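Local atomic coordinates of PfhB2 (Pasteurella multocida, PDB entry 6U8T), a protein that probably acts as a cysteine protease of the YopT family, a toxin domain related to the effector that cleaves Rho-type GTPases near their prenylated C-terminus. Residues C[11-22]-C[175-183]. The protein carries 1 engineered substitution. Residues are numbered along the deposited sequence; the frame is centred on the assembly and turned at random.
Sequences EVSFKYAQSKGE and FDPNFGEMT
Glu-11 and Thr-183 open an antiparallel strand pairing with two backbone bonds, continued by Glu-181 N to Phe-14 O and Tyr-16 N to Phe-179 O (3.0 Å, nearly straight at 176°). A classic beta bulge interrupts the register: Ser-13 and Phe-14 both face Glu-181, and Glu-181 O takes Ser-13 N at 2.8 Å and Phe-14 N in a weak bond. Ser-13, its CB directed at the opposite strand, accepts a bond from Thr-183 OG1 at its OG (3.0 Å), pairing two short hydroxyl side chains beside the bulge. Gly-180, lacking a side chain, lets Phe-14 O approach its CA to 3.3 Å.

Aromatic packing centres on Tyr-16. With CG beside its backbone N (chi1 -82°), its ring lies across the carbonyl of Pro-177, whose O is 3.2 Å above one face; Phe-14 CE2 sits over the other. Its OH reaches the ring edge of Phe-175, and the two side chains cross at about a right angle.

At the helix start, Asn-178 O accepts from Ser-19 OG (2.8 Å) and, on a lone pair, from Gly-21 N. Ser-19 suits this N-cap: chi1 172° carries OG to Asn-178, while Ser-19 OG accepts Glu-22 N (3.1 Å). Gly-21, without a side chain, lets Phe-179 CZ come within 3.6 Å of Gly-21 CA.

Asp-176 OD1 closes an Asx turn with Asn-178 N and bonds His-161 NE2, consistent with the His-Asp pair of clan CA peptidases; OD2 bonds Tyr-204 OH. At the subunit interface, Tyr-62 and Trp-45 of the second subunit grip Glu-181 OE1, and that Tyr-62 stacks on Phe-14. Backbone bonds thus fix strand and bulge, Asn-178 O and the Ser-19 cap join helix to turn, and the Asx turn with its outside bonds probably holds the Asp-176 carboxylate in place.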
# COMPACT_ATOMS: atom_id res chain seq x y z
N GLU C 11 -1.77 -1.46 30.91
CA GLU C 11 -0.72 -2.46 31.18
C GLU C 11 -0.45 -3.29 29.91
O GLU C 11 -1.41 -3.69 29.22
CB GLU C 11 -1.17 -3.34 32.34
CG GLU C 11 -0.06 -4.21 32.91
CD GLU C 11 -0.56 -5.44 33.66
OE1 GLU C 11 -0.94 -6.44 32.98
OE2 GLU C 11 -0.54 -5.40 34.93
N VAL C 12 0.83 -3.53 29.60
CA VAL C 12 1.25 -4.56 28.61
C VAL C 12 1.18 -5.92 29.32
O VAL C 12 1.82 -6.07 30.35
CB VAL C 12 2.65 -4.26 28.05
CG1 VAL C 12 3.10 -5.33 27.07
CG2 VAL C 12 2.71 -2.90 27.38
N SER C 13 0.36 -6.84 28.81
CA SER C 13 0.18 -8.22 29.35
C SER C 13 1.13 -9.18 28.62
O SER C 13 1.42 -10.24 29.16
CB SER C 13 -1.23 -8.72 29.21
OG SER C 13 -2.18 -7.70 29.37
N PHE C 14 1.49 -8.86 27.38
CA PHE C 14 2.35 -9.71 26.52
C PHE C 14 3.02 -8.82 25.48
O PHE C 14 2.39 -7.92 24.93
CB PHE C 14 1.56 -10.83 25.84
CG PHE C 14 2.40 -11.74 24.98
CD1 PHE C 14 3.22 -12.70 25.56
CD2 PHE C 14 2.41 -11.62 23.60
CE1 PHE C 14 3.99 -13.55 24.78
CE2 PHE C 14 3.19 -12.46 22.82
CZ PHE C 14 3.97 -13.43 23.41
N LYS C 15 4.31 -9.06 25.25
CA LYS C 15 5.12 -8.32 24.27
C LYS C 15 5.85 -9.34 23.40
O LYS C 15 6.52 -10.22 23.96
CB LYS C 15 6.05 -7.38 25.02
CG LYS C 15 5.85 -5.91 24.71
CD LYS C 15 6.76 -5.02 25.51
CE LYS C 15 8.21 -5.46 25.48
NZ LYS C 15 9.15 -4.32 25.37
N TYR C 16 5.65 -9.31 22.09
CA TYR C 16 6.35 -10.24 21.16
C TYR C 16 7.84 -9.87 21.16
O TYR C 16 8.18 -8.70 20.94
CB TYR C 16 5.81 -10.19 19.73
CG TYR C 16 4.56 -10.99 19.46
CD1 TYR C 16 3.31 -10.44 19.68
CD2 TYR C 16 4.61 -12.24 18.86
CE1 TYR C 16 2.15 -11.14 19.38
CE2 TYR C 16 3.47 -12.94 18.54
CZ TYR C 16 2.22 -12.39 18.81
OH TYR C 16 1.07 -13.06 18.50
N ALA C 17 8.69 -10.88 21.36
CA ALA C 17 10.16 -10.74 21.34
C ALA C 17 10.57 -10.17 19.98
O ALA C 17 11.39 -9.25 19.94
CB ALA C 17 10.79 -12.08 21.63
N GLN C 18 9.99 -10.70 18.90
CA GLN C 18 10.23 -10.21 17.52
C GLN C 18 8.93 -9.55 17.06
O GLN C 18 7.93 -10.28 16.81
CB GLN C 18 10.61 -11.36 16.59
CG GLN C 18 11.65 -12.33 17.16
CD GLN C 18 13.05 -11.98 16.74
OE1 GLN C 18 13.38 -10.82 16.43
NE2 GLN C 18 13.90 -12.99 16.71
N SER C 19 8.93 -8.22 17.00
CA SER C 19 7.75 -7.41 16.65
C SER C 19 7.63 -7.42 15.12
O SER C 19 8.50 -6.81 14.44
CB SER C 19 7.90 -6.03 17.20
OG SER C 19 6.88 -5.18 16.72
N LYS C 20 6.62 -8.09 14.58
CA LYS C 20 6.30 -7.97 13.13
C LYS C 20 5.86 -6.53 12.80
O LYS C 20 6.08 -6.12 11.63
CB LYS C 20 5.29 -9.04 12.71
CG LYS C 20 5.80 -10.46 12.86
CD LYS C 20 7.10 -10.69 12.13
CE LYS C 20 7.31 -12.15 11.84
NZ LYS C 20 8.47 -12.34 10.95
N GLY C 21 5.37 -5.79 13.79
CA GLY C 21 5.06 -4.35 13.67
C GLY C 21 6.30 -3.51 13.39
O GLY C 21 6.20 -2.59 12.57
N GLU C 22 7.43 -3.79 14.04
CA GLU C 22 8.70 -3.02 13.81
C GLU C 22 9.20 -3.28 12.39
O GLU C 22 9.61 -2.32 11.72
CB GLU C 22 9.77 -3.36 14.86
CG GLU C 22 9.47 -2.77 16.23
CD GLU C 22 9.10 -1.29 16.23
OE1 GLU C 22 9.82 -0.50 15.58
OE2 GLU C 22 8.09 -0.91 16.88
N PHE C 175 -5.50 -6.73 21.43
CA PHE C 175 -4.43 -7.67 21.02
C PHE C 175 -4.07 -7.39 19.57
O PHE C 175 -4.96 -7.41 18.69
CB PHE C 175 -4.85 -9.13 21.23
CG PHE C 175 -3.85 -10.11 20.68
CD1 PHE C 175 -2.65 -10.37 21.35
CD2 PHE C 175 -4.08 -10.76 19.48
CE1 PHE C 175 -1.72 -11.24 20.82
CE2 PHE C 175 -3.14 -11.64 18.96
CZ PHE C 175 -1.97 -11.89 19.63
N ASP C 176 -2.79 -7.11 19.34
CA ASP C 176 -2.19 -6.89 18.00
C ASP C 176 -1.05 -7.89 17.82
O ASP C 176 0.01 -7.75 18.43
CB ASP C 176 -1.72 -5.45 17.86
CG ASP C 176 -1.27 -5.10 16.46
OD1 ASP C 176 -1.00 -6.05 15.69
OD2 ASP C 176 -1.24 -3.91 16.15
N PRO C 177 -1.23 -8.92 16.97
CA PRO C 177 -0.21 -9.95 16.78
C PRO C 177 1.15 -9.40 16.32
O PRO C 177 2.09 -10.17 16.32
CB PRO C 177 -0.76 -10.87 15.68
CG PRO C 177 -2.16 -10.42 15.40
CD PRO C 177 -2.43 -9.16 16.18
N ASN C 178 1.19 -8.12 15.92
CA ASN C 178 2.41 -7.39 15.49
C ASN C 178 3.15 -6.82 16.72
O ASN C 178 4.30 -6.36 16.52
CB ASN C 178 2.10 -6.22 14.55
CG ASN C 178 2.02 -6.62 13.09
OD1 ASN C 178 2.15 -7.81 12.77
ND2 ASN C 178 1.79 -5.64 12.22
N PHE C 179 2.51 -6.75 17.89
CA PHE C 179 3.08 -6.10 19.10
C PHE C 179 2.82 -6.93 20.36
O PHE C 179 3.79 -7.25 21.06
CB PHE C 179 2.54 -4.68 19.25
CG PHE C 179 2.91 -3.76 18.12
CD1 PHE C 179 4.18 -3.24 18.00
CD2 PHE C 179 1.97 -3.40 17.18
CE1 PHE C 179 4.50 -2.37 16.97
CE2 PHE C 179 2.29 -2.55 16.13
CZ PHE C 179 3.56 -2.05 16.02
N GLY C 180 1.56 -7.25 20.66
CA GLY C 180 1.20 -8.09 21.81
C GLY C 180 -0.16 -7.73 22.38
O GLY C 180 -1.03 -7.31 21.62
N GLU C 181 -0.33 -7.90 23.69
CA GLU C 181 -1.61 -7.74 24.41
C GLU C 181 -1.47 -6.60 25.41
O GLU C 181 -0.49 -6.52 26.15
CB GLU C 181 -1.98 -9.06 25.05
CG GLU C 181 -3.37 -9.06 25.64
CD GLU C 181 -3.69 -10.33 26.41
OE1 GLU C 181 -3.74 -11.39 25.78
OE2 GLU C 181 -3.83 -10.24 27.64
N MSE C 182 -2.47 -5.71 25.40
CA MSE C 182 -2.56 -4.59 26.31
C MSE C 182 -3.94 -4.57 26.97
O MSE C 182 -4.94 -4.96 26.37
CB MSE C 182 -2.30 -3.31 25.52
CG MSE C 182 -0.97 -3.26 24.82
SE MSE C 182 -0.99 -3.87 22.97
CE MSE C 182 -0.95 -2.36 21.79
N THR C 183 -3.97 -4.13 28.23
CA THR C 183 -5.21 -4.08 29.00
C THR C 183 -5.40 -2.66 29.53
O THR C 183 -4.41 -2.08 30.02
CB THR C 183 -5.21 -5.11 30.14
OG1 THR C 183 -4.84 -6.37 29.59
CG2 THR C 183 -6.56 -5.21 30.81
O HOH W 1 6.41 -6.13 20.29